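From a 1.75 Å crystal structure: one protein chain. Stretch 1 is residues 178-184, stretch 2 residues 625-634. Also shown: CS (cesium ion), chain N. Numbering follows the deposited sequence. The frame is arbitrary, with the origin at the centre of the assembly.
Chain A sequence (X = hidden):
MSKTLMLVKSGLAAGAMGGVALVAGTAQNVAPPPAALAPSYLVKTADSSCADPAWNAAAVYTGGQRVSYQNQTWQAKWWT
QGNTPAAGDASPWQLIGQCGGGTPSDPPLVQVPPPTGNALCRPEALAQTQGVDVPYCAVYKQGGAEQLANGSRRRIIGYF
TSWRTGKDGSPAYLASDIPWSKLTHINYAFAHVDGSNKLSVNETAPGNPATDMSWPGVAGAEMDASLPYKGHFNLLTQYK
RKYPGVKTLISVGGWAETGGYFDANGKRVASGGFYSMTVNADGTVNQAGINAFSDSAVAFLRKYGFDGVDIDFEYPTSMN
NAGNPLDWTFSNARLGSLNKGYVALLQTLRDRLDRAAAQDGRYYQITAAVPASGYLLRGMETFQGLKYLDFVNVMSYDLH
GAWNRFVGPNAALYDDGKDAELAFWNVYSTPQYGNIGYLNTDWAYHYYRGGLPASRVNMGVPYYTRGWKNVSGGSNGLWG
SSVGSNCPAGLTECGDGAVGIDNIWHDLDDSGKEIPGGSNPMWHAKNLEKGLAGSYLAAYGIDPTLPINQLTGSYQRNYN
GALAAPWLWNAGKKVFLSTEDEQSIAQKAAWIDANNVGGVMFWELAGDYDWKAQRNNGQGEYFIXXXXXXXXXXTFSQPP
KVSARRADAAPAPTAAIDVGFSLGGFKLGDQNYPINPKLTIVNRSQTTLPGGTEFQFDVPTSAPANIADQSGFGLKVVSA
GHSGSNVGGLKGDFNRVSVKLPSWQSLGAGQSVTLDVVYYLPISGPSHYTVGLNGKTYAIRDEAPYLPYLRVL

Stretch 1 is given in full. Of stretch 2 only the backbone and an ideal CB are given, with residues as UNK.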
# COMPACT_ATOMS: atom_id res chain seq x y z
N ILE A 178 -12.29 8.36 -16.88
CA ILE A 178 -11.56 7.16 -16.50
C ILE A 178 -11.45 6.20 -17.69
O ILE A 178 -12.42 6.02 -18.43
CB ILE A 178 -12.27 6.45 -15.32
CG1 ILE A 178 -12.20 7.31 -14.05
CG2 ILE A 178 -11.68 5.07 -15.06
CD1 ILE A 178 -13.01 6.74 -12.89
N PRO A 179 -10.27 5.59 -17.89
CA PRO A 179 -10.12 4.55 -18.92
C PRO A 179 -10.70 3.21 -18.45
O PRO A 179 -9.97 2.27 -18.15
CB PRO A 179 -8.60 4.46 -19.11
CG PRO A 179 -8.05 4.83 -17.77
CD PRO A 179 -8.97 5.92 -17.26
N TRP A 180 -12.02 3.13 -18.41
CA TRP A 180 -12.71 1.95 -17.90
C TRP A 180 -12.32 0.64 -18.59
O TRP A 180 -12.30 -0.41 -17.95
CB TRP A 180 -14.22 2.15 -18.03
CG TRP A 180 -14.78 3.13 -17.04
CD1 TRP A 180 -14.88 4.49 -17.19
CD2 TRP A 180 -15.33 2.82 -15.76
NE1 TRP A 180 -15.46 5.04 -16.07
CE2 TRP A 180 -15.74 4.04 -15.18
CE3 TRP A 180 -15.52 1.64 -15.04
CZ2 TRP A 180 -16.31 4.11 -13.91
CZ3 TRP A 180 -16.10 1.71 -13.78
CH2 TRP A 180 -16.49 2.94 -13.23
N SER A 181 -11.99 0.71 -19.88
CA SER A 181 -11.69 -0.50 -20.63
C SER A 181 -10.26 -1.01 -20.39
O SER A 181 -9.86 -2.03 -20.95
CB SER A 181 -11.89 -0.28 -22.14
OG SER A 181 -10.90 0.60 -22.65
N LYS A 182 -9.50 -0.30 -19.57
CA LYS A 182 -8.09 -0.63 -19.36
C LYS A 182 -7.73 -0.84 -17.89
O LYS A 182 -6.56 -0.99 -17.56
CB LYS A 182 -7.20 0.46 -19.97
CG LYS A 182 -7.52 0.75 -21.44
CD LYS A 182 -6.53 1.73 -22.05
CE LYS A 182 -6.92 2.09 -23.48
NZ LYS A 182 -7.14 0.89 -24.32
N LEU A 183 -8.74 -0.84 -17.02
CA LEU A 183 -8.54 -1.01 -15.58
C LEU A 183 -9.22 -2.26 -15.04
O LEU A 183 -10.08 -2.86 -15.70
CB LEU A 183 -9.09 0.20 -14.81
CG LEU A 183 -8.57 1.61 -15.07
CD1 LEU A 183 -9.30 2.59 -14.21
CD2 LEU A 183 -7.08 1.68 -14.79
N THR A 184 -8.86 -2.66 -13.82
CA THR A 184 -9.59 -3.74 -13.16
C THR A 184 -10.33 -3.26 -11.91
O THR A 184 -11.38 -3.80 -11.55
CB THR A 184 -8.67 -4.92 -12.78
OG1 THR A 184 -7.68 -4.48 -11.84
CG2 THR A 184 -7.98 -5.49 -14.03
N UNK A 625 -4.55 12.33 -19.95
CA UNK A 625 -4.67 11.25 -20.91
C UNK A 625 -4.46 9.90 -20.28
O UNK A 625 -4.62 9.74 -19.07
CB UNK A 625 -3.67 11.45 -22.05
N UNK A 626 -4.11 8.91 -21.09
CA UNK A 626 -4.04 7.54 -20.60
C UNK A 626 -2.80 6.77 -21.05
O UNK A 626 -2.83 5.54 -21.11
CB UNK A 626 -5.29 6.78 -21.05
N UNK A 627 -1.71 7.46 -21.36
CA UNK A 627 -0.51 6.78 -21.88
C UNK A 627 0.04 5.70 -20.93
O UNK A 627 0.29 4.57 -21.35
CB UNK A 627 0.58 7.81 -22.15
N UNK A 628 0.21 6.03 -19.66
CA UNK A 628 0.83 5.07 -18.74
C UNK A 628 -0.11 3.89 -18.42
O UNK A 628 0.31 2.73 -18.39
CB UNK A 628 1.23 5.78 -17.45
N UNK A 629 -1.38 4.18 -18.19
CA UNK A 629 -2.35 3.12 -17.95
C UNK A 629 -2.50 2.24 -19.19
O UNK A 629 -2.66 1.03 -19.09
CB UNK A 629 -3.70 3.71 -17.55
N UNK A 630 -2.43 2.85 -20.38
CA UNK A 630 -2.53 2.09 -21.61
C UNK A 630 -1.33 1.16 -21.78
O UNK A 630 -1.46 0.03 -22.27
CB UNK A 630 -2.64 3.04 -22.81
N UNK A 631 -0.16 1.64 -21.38
CA UNK A 631 1.04 0.81 -21.43
C UNK A 631 0.91 -0.37 -20.48
O UNK A 631 1.23 -1.50 -20.84
CB UNK A 631 2.28 1.63 -21.09
N UNK A 632 0.45 -0.10 -19.26
CA UNK A 632 0.22 -1.18 -18.30
C UNK A 632 -0.78 -2.21 -18.84
O UNK A 632 -0.55 -3.42 -18.81
CB UNK A 632 -0.28 -0.61 -16.97
N UNK A 633 -1.92 -1.71 -19.33
CA UNK A 633 -2.96 -2.59 -19.84
C UNK A 633 -2.50 -3.40 -21.05
O UNK A 633 -2.78 -4.60 -21.15
CB UNK A 633 -4.20 -1.77 -20.21
N UNK A 634 -1.82 -2.75 -21.99
CA UNK A 634 -1.36 -3.45 -23.19
C UNK A 634 -0.34 -4.53 -22.85
O UNK A 634 -0.28 -5.57 -23.49
CB UNK A 634 -0.75 -2.46 -24.18
CS CS N . -13.56 7.28 -21.25

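Stretch 1 is an irregular loop that offers the helix of stretch 2 little hydrogen-bonding chemistry: the Pro-179 ring, the long aliphatic part of Lys-182, one methyl of Leu-183 and the carbonyls of Ser-181 and Lys-182. No hydrogen bond crosses directly, so the rules here are mostly of shape.

Position 625 has phi/psi of -164/-158, an extended region that glycine enters far more readily than other residues, and nothing of stretch 1 lies near its ideal CB. Glycine is the natural guess, and Gly-625 is deposited.

At 626, just before the helix, CA-to-CB points toward stretch 1, with the ideal CB 4.5 Å from CB of Pro-179. The N-cap position favours Ser, Thr, Asp or Asn, while the proline ring rewards a small apolar branch, so threonine serves both demands. The residue is Thr-626. Its CG2 packs 3.8 Å from CB of Pro-179, but its side chain makes no capping bond; the methyl contact is what this side chain brings to the loop.

Positions 627 and 628 begin the helix out of reach of stretch 1, which therefore sets no preference beyond helix compatibility. They are Thr-627, hydrogen-bonded through OG1 elsewhere in the structure, and Leu-628.

Position 629 points toward the loop, where its ideal CB sees carbon from three residues: CG of Pro-179 at 4.5 Å, CD2 of Leu-183 at 4.8 Å and CB of Lys-182 at 5.4 Å. A compact apolar group fits, as in Ala, Val or Thr. Thr-629 supplies a methyl: CG2 lies 3.6 Å from CD2 of Leu-183 and 4.0 Å from CG of Pro-179. Its OG1 is satisfied elsewhere in the structure.

At 630 the CB points sideways, 4.2 Å from CD of Lys-182, beside an extended lysine chain. A small residue such as Ala or Ser would lie along it. Ser-630, in rotamer m, places OG 3.4 Å from CD of Lys-182 and donates from OG to the O of Thr-626 at 2.7 Å, joining the backbone bond to that carbonyl from its own N. The hydroxyl thus finds its partner within its own stretch, at the residue just before the helix.

Positions 631 and 632 have no contact with stretch 1, which leaves their identity open; both are leucine, Leu-631 and Leu-632.

At 633 CB points toward the loop, 3.6 Å from the O of Lys-182, with the backbone of Ser-181 and Lys-182 beyond it. A flat, wide side chain suits this surface: Tyr, Phe or Trp, with a polar tip offering an extra link. Tyr-633, chi1 t, lays one ring face under CA of Lys-182, a CH-pi contact 4.0 Å from that atom to the ring centroid. One water donates both to its OH (3.0 Å) and to the O of Ser-181 (2.9 Å), bridging the stretches. The O of Lys-182, covered here, has no polar partner in the model.

Position 634 points sideways with no loop atom near its CB, so many helix-compatible residues would do. Asn-634 makes no close contact with stretch 1.

Stretch 2 (625-634) GTTLTSLLYN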
# COMPACT_ATOMS: atom_id res chain seq x y z
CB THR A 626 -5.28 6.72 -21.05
OG1 THR A 626 -5.31 6.66 -22.49
CG2 THR A 626 -6.57 7.35 -20.53
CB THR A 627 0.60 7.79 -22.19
OG1 THR A 627 0.19 8.59 -23.30
CG2 THR A 627 1.91 7.08 -22.55
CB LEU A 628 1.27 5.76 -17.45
CG LEU A 628 2.29 6.89 -17.65
CD1 LEU A 628 2.74 7.43 -16.29
CD2 LEU A 628 3.49 6.44 -18.48
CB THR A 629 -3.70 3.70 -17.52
OG1 THR A 629 -3.53 4.35 -16.25
CG2 THR A 629 -4.74 2.61 -17.38
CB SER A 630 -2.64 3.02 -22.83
OG SER A 630 -3.88 3.71 -22.82
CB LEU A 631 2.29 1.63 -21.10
CG LEU A 631 3.62 0.87 -20.99
CD1 LEU A 631 3.96 0.14 -22.28
CD2 LEU A 631 4.74 1.84 -20.60
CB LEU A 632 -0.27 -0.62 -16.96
CG LEU A 632 0.74 0.13 -16.11
CD1 LEU A 632 0.04 0.83 -14.95
CD2 LEU A 632 1.82 -0.81 -15.60
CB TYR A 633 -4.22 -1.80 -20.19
CG TYR A 633 -5.26 -2.71 -20.79
CD1 TYR A 633 -5.93 -3.64 -19.99
CD2 TYR A 633 -5.55 -2.68 -22.15
CE1 TYR A 633 -6.86 -4.50 -20.53
CE2 TYR A 633 -6.48 -3.54 -22.70
CZ TYR A 633 -7.13 -4.45 -21.88
OH TYR A 633 -8.06 -5.31 -22.42
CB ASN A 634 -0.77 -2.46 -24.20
CG ASN A 634 -1.85 -1.62 -24.88
OD1 ASN A 634 -2.98 -2.07 -25.07
ND2 ASN A 634 -1.50 -0.39 -25.24
O HOH W 1 -10.03 -3.34 -23.50
O HOH W 2 -16.37 8.57 -21.73
O HOH W 3 -15.58 5.11 -21.28
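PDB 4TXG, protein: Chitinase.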